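SusD homolog (PDB 4MRU) probably binds mucin O-glycans as a SusD-like outer membrane lipoprotein of a gut bacterium. Local coordinates at residues N238-A249 and M316-A327. Sequence-based numbering, arbitrary orientation.
Sequences NALFHVAENRSA and MTASDPYVWMTA. With EDO (1,2-ethanediol), chain F.
Selenomethionine M316 packs against A249 and S248, its methyl CE lying 3.5 Å from S248 OG. A type I turn follows from T317 to D320. Inside it, the D320 carboxylate takes bonds from T317 N and T317 OG1, and T317 OG1 also accepts from S319 N, an ST turn. Two carbonyls of this turn, A318 O and D320 O, accept from N246. N246 N reaches A318 O at 2.7 Å in an almost straight bond (175°). N246 CG is anti to its backbone N (chi1 -176°), which carries the amide toward 316-327, where N246 ND2 donates to D320 O at 2.8 Å. Two waters link S319 O to the V243 backbone. P321 CG lies 3.7 Å from L240 CD2, the two side chains alongside each other. Y322 is paired with F241 through both backbone bonds. One face of its ring meets N246, whose ND2 lies over it toward the rim, amide and ring planes 30° apart. V323 stands beside L240. A classic beta bulge sets W324 and M325 opposite the single residue A239, whose O accepts from W324 N at 2.8 Å and weakly from M325 N. The W324 indole packs on F241 CB, with NE1 3.6 Å away. At the end, A327 N donates to N238 OD1 (2.8 Å), beside the T326 N-cap of helix 327-339. This two-stranded antiparallel sheet lies among helices: 192-209 meets A239 and M325, 24-32 meets F241 and W324, and 348-363 meets N238 and T326.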
loop_
_atom_site.group_PDB
_atom_site.type_symbol
_atom_site.label_atom_id
_atom_site.label_comp_id
_atom_site.label_asym_id
_atom_site.label_seq_id
_atom_site.Cartn_x
_atom_site.Cartn_y
_atom_site.Cartn_z
ATOM N N ASN A 238 12.500 -8.014 7.686
ATOM C CA ASN A 238 11.312 -7.258 7.320
ATOM C C ASN A 238 11.274 -5.974 8.140
ATOM O O ASN A 238 11.678 -5.984 9.310
ATOM C CB ASN A 238 10.023 -8.062 7.590
ATOM C CG ASN A 238 9.874 -9.289 6.686
ATOM O OD1 ASN A 238 10.536 -9.415 5.663
ATOM N ND2 ASN A 238 8.951 -10.172 7.053
ATOM N N ALA A 239 10.747 -4.909 7.545
ATOM C CA ALA A 239 10.584 -3.616 8.194
ATOM C C ALA A 239 9.198 -3.574 8.847
ATOM O O ALA A 239 8.179 -3.532 8.140
ATOM C CB ALA A 239 10.709 -2.509 7.196
ATOM N N LEU A 240 9.188 -3.630 10.175
ATOM C CA LEU A 240 7.976 -3.585 10.951
ATOM C C LEU A 240 8.115 -2.461 11.942
ATOM O O LEU A 240 9.175 -2.343 12.600
ATOM C CB LEU A 240 7.788 -4.865 11.732
ATOM C CG LEU A 240 7.148 -6.109 11.136
ATOM C CD1 LEU A 240 7.730 -6.470 9.807
ATOM C CD2 LEU A 240 7.345 -7.216 12.173
ATOM N N PHE A 241 7.058 -1.663 12.118
ATOM C CA PHE A 241 7.022 -0.667 13.193
ATOM C C PHE A 241 6.361 -1.335 14.382
ATOM O O PHE A 241 5.159 -1.609 14.388
ATOM C CB PHE A 241 6.309 0.612 12.745
ATOM C CG PHE A 241 6.165 1.655 13.807
ATOM C CD1 PHE A 241 7.256 2.051 14.588
ATOM C CD2 PHE A 241 4.941 2.294 13.996
ATOM C CE1 PHE A 241 7.140 3.046 15.528
ATOM C CE2 PHE A 241 4.819 3.294 14.943
ATOM C CZ PHE A 241 5.908 3.660 15.714
ATOM N N HIS A 242 7.165 -1.619 15.397
ATOM C CA HIS A 242 6.697 -2.257 16.590
ATOM C C HIS A 242 6.144 -1.230 17.554
ATOM O O HIS A 242 6.715 -0.131 17.751
ATOM C CB HIS A 242 7.860 -3.001 17.280
ATOM C CG HIS A 242 8.539 -3.994 16.408
ATOM N ND1 HIS A 242 9.536 -3.639 15.535
ATOM C CD2 HIS A 242 8.350 -5.323 16.240
ATOM C CE1 HIS A 242 9.962 -4.708 14.889
ATOM N NE2 HIS A 242 9.244 -5.738 15.282
ATOM N N VAL A 243 5.050 -1.579 18.201
ATOM C CA VAL A 243 4.399 -0.647 19.067
ATOM C C VAL A 243 3.877 -1.374 20.305
ATOM O O VAL A 243 3.532 -2.547 20.215
ATOM C CB VAL A 243 3.208 0.029 18.374
ATOM C CG1 VAL A 243 3.681 0.954 17.266
ATOM C CG2 VAL A 243 2.244 -1.015 17.836
ATOM N N ALA A 244 3.841 -0.662 21.433
ATOM C CA ALA A 244 3.302 -1.197 22.693
ATOM C C ALA A 244 1.794 -1.360 22.593
ATOM O O ALA A 244 1.236 -2.285 23.155
ATOM C CB ALA A 244 3.678 -0.291 23.860
ATOM N N GLU A 245 1.135 -0.481 21.821
ATOM C CA GLU A 245 -0.288 -0.592 21.575
ATOM C C GLU A 245 -0.607 -0.218 20.144
ATOM O O GLU A 245 -0.319 0.899 19.707
ATOM C CB GLU A 245 -1.118 0.291 22.542
ATOM C CG GLU A 245 -2.601 -0.011 22.324
ATOM C CD GLU A 245 -3.602 0.841 23.107
ATOM O OE1 GLU A 245 -3.217 1.913 23.607
ATOM O OE2 GLU A 245 -4.794 0.407 23.164
ATOM N N ASN A 246 -1.169 -1.177 19.406
ATOM C CA ASN A 246 -1.600 -0.955 18.044
ATOM C C ASN A 246 -3.007 -0.415 18.098
ATOM O O ASN A 246 -3.956 -1.154 18.393
ATOM C CB ASN A 246 -1.515 -2.259 17.250
ATOM C CG ASN A 246 -1.853 -2.089 15.800
ATOM O OD1 ASN A 246 -2.823 -1.395 15.433
ATOM N ND2 ASN A 246 -1.060 -2.751 14.932
ATOM N N ARG A 247 -3.139 0.896 17.849
ATOM C CA ARG A 247 -4.408 1.566 17.982
ATOM C C ARG A 247 -5.300 1.257 16.780
ATOM O O ARG A 247 -6.510 1.383 16.861
ATOM C CB ARG A 247 -4.198 3.084 18.094
ATOM C CG ARG A 247 -3.296 3.503 19.229
ATOM C CD ARG A 247 -4.042 3.479 20.526
ATOM N NE ARG A 247 -5.054 4.520 20.574
ATOM C CZ ARG A 247 -5.939 4.646 21.550
ATOM N NH1 ARG A 247 -5.948 3.782 22.551
ATOM N NH2 ARG A 247 -6.834 5.628 21.524
ATOM N N SER A 248 -4.705 0.845 15.663
ATOM C CA SER A 248 -5.505 0.489 14.493
ATOM C C SER A 248 -6.417 -0.702 14.798
ATOM O O SER A 248 -7.424 -0.916 14.118
ATOM C CB SER A 248 -4.639 0.166 13.250
ATOM O OG SER A 248 -4.000 -1.106 13.279
ATOM N N ALA A 249 -6.052 -1.504 15.793
ATOM C CA ALA A 249 -6.909 -2.612 16.202
ATOM C C ALA A 249 -8.268 -2.121 16.665
ATOM O O ALA A 249 -9.252 -2.858 16.543
ATOM C CB ALA A 249 -6.239 -3.448 17.291
HETATM N N MSE A 316 -6.316 -9.709 14.222
HETATM C CA MSE A 316 -5.268 -8.901 14.769
HETATM C C MSE A 316 -5.470 -8.675 16.236
HETATM O O MSE A 316 -6.576 -8.910 16.784
HETATM C CB MSE A 316 -5.281 -7.551 14.052
HETATM C CG MSE A 316 -6.465 -6.684 14.469
HETATM SE SE MSE A 316 -6.354 -5.018 13.404
HETATM C CE MSE A 316 -4.543 -4.496 13.919
ATOM N N THR A 317 -4.402 -8.229 16.896
ATOM C CA THR A 317 -4.435 -7.901 18.328
ATOM C C THR A 317 -3.852 -6.527 18.515
ATOM O O THR A 317 -3.127 -6.034 17.634
ATOM C CB THR A 317 -3.628 -8.897 19.206
ATOM O OG1 THR A 317 -2.219 -8.581 19.150
ATOM C CG2 THR A 317 -3.875 -10.373 18.778
ATOM N N ALA A 318 -4.095 -5.965 19.689
ATOM C CA ALA A 318 -3.563 -4.664 20.065
ATOM C C ALA A 318 -2.056 -4.631 20.307
ATOM O O ALA A 318 -1.560 -3.563 20.608
ATOM C CB ALA A 318 -4.304 -4.135 21.301
ATOM N N SER A 319 -1.343 -5.764 20.182
ATOM C CA SER A 319 0.119 -5.796 20.237
ATOM C C SER A 319 0.798 -5.980 18.888
ATOM O O SER A 319 2.027 -5.983 18.817
ATOM C CB SER A 319 0.614 -6.955 21.116
ATOM O OG SER A 319 -0.135 -7.062 22.308
ATOM N N ASP A 320 0.025 -6.128 17.803
ATOM C CA ASP A 320 0.611 -6.418 16.518
ATOM C C ASP A 320 1.425 -5.226 15.984
ATOM O O ASP A 320 1.047 -4.074 16.222
ATOM C CB ASP A 320 -0.464 -6.709 15.506
ATOM C CG ASP A 320 -1.224 -7.995 15.787
ATOM O OD1 ASP A 320 -0.844 -8.773 16.679
ATOM O OD2 ASP A 320 -2.213 -8.231 15.068
ATOM N N PRO A 321 2.512 -5.488 15.225
ATOM C CA PRO A 321 3.277 -4.420 14.583
ATOM C C PRO A 321 2.592 -3.948 13.309
ATOM O O PRO A 321 1.672 -4.616 12.845
ATOM C CB PRO A 321 4.593 -5.104 14.242
ATOM C CG PRO A 321 4.187 -6.533 14.007
ATOM C CD PRO A 321 3.138 -6.807 15.020
ATOM N N TYR A 322 3.002 -2.794 12.786
ATOM C CA TYR A 322 2.590 -2.366 11.485
ATOM C C TYR A 322 3.647 -2.820 10.467
ATOM O O TYR A 322 4.850 -2.522 10.650
ATOM C CB TYR A 322 2.424 -0.858 11.439
ATOM C CG TYR A 322 1.382 -0.289 12.340
ATOM C CD1 TYR A 322 0.055 -0.166 11.923
ATOM C CD2 TYR A 322 1.705 0.171 13.603
ATOM C CE1 TYR A 322 -0.917 0.390 12.757
ATOM C CE2 TYR A 322 0.732 0.681 14.461
ATOM C CZ TYR A 322 -0.580 0.818 14.010
ATOM O OH TYR A 322 -1.550 1.349 14.849
ATOM N N VAL A 323 3.228 -3.491 9.395
ATOM C CA VAL A 323 4.175 -4.127 8.473
ATOM C C VAL A 323 4.421 -3.200 7.309
ATOM O O VAL A 323 3.507 -2.933 6.520
ATOM C CB VAL A 323 3.664 -5.521 7.992
ATOM C CG1 VAL A 323 4.631 -6.171 7.003
ATOM C CG2 VAL A 323 3.418 -6.476 9.171
ATOM N N TRP A 324 5.654 -2.686 7.198
ATOM C CA TRP A 324 5.989 -1.782 6.094
ATOM C C TRP A 324 6.430 -2.493 4.803
ATOM O O TRP A 324 5.906 -2.225 3.758
ATOM C CB TRP A 324 7.117 -0.883 6.486
ATOM C CG TRP A 324 6.818 0.110 7.579
ATOM C CD1 TRP A 324 5.701 0.216 8.314
ATOM C CD2 TRP A 324 7.699 1.120 8.028
ATOM N NE1 TRP A 324 5.821 1.256 9.219
ATOM C CE2 TRP A 324 7.047 1.835 9.037
ATOM C CE3 TRP A 324 8.985 1.504 7.658
ATOM C CZ2 TRP A 324 7.650 2.925 9.701
ATOM C CZ3 TRP A 324 9.563 2.601 8.256
ATOM C CH2 TRP A 324 8.903 3.294 9.280
HETATM N N MSE A 325 7.423 -3.364 4.886
HETATM C CA MSE A 325 7.991 -3.994 3.704
HETATM C C MSE A 325 8.533 -5.329 4.096
HETATM O O MSE A 325 9.256 -5.455 5.073
HETATM C CB MSE A 325 9.093 -3.110 3.128
HETATM C CG MSE A 325 9.743 -3.883 1.976
HETATM SE SE MSE A 325 9.393 -3.322 0.141
HETATM C CE MSE A 325 9.577 -1.378 0.495
ATOM N N THR A 326 8.165 -6.352 3.311
ATOM C CA THR A 326 8.589 -7.704 3.594
ATOM C C THR A 326 9.409 -8.338 2.467
ATOM O O THR A 326 9.393 -7.922 1.302
ATOM C CB THR A 326 7.399 -8.629 3.804
ATOM O OG1 THR A 326 6.705 -8.776 2.544
ATOM C CG2 THR A 326 6.501 -8.099 4.905
ATOM N N ALA A 327 10.133 -9.361 2.854
ATOM C CA ALA A 327 10.872 -10.197 1.901
ATOM C C ALA A 327 9.983 -10.729 0.800
ATOM O O ALA A 327 10.409 -10.785 -0.334
ATOM C CB ALA A 327 11.543 -11.337 2.630
HETATM C C1 EDO F . 5.738 1.804 3.310
HETATM O O1 EDO F . 4.864 2.368 2.326
HETATM C C2 EDO F . 4.851 0.863 4.049
HETATM O O2 EDO F . 4.489 -0.091 3.066
HETATM O O HOH W 1 4.240 -4.564 17.804
HETATM O O HOH W 2 3.835 -5.132 21.269
HETATM O O HOH W 3 -0.876 2.509 17.006
HETATM O O HOH W 4 -1.108 -4.230 12.322
#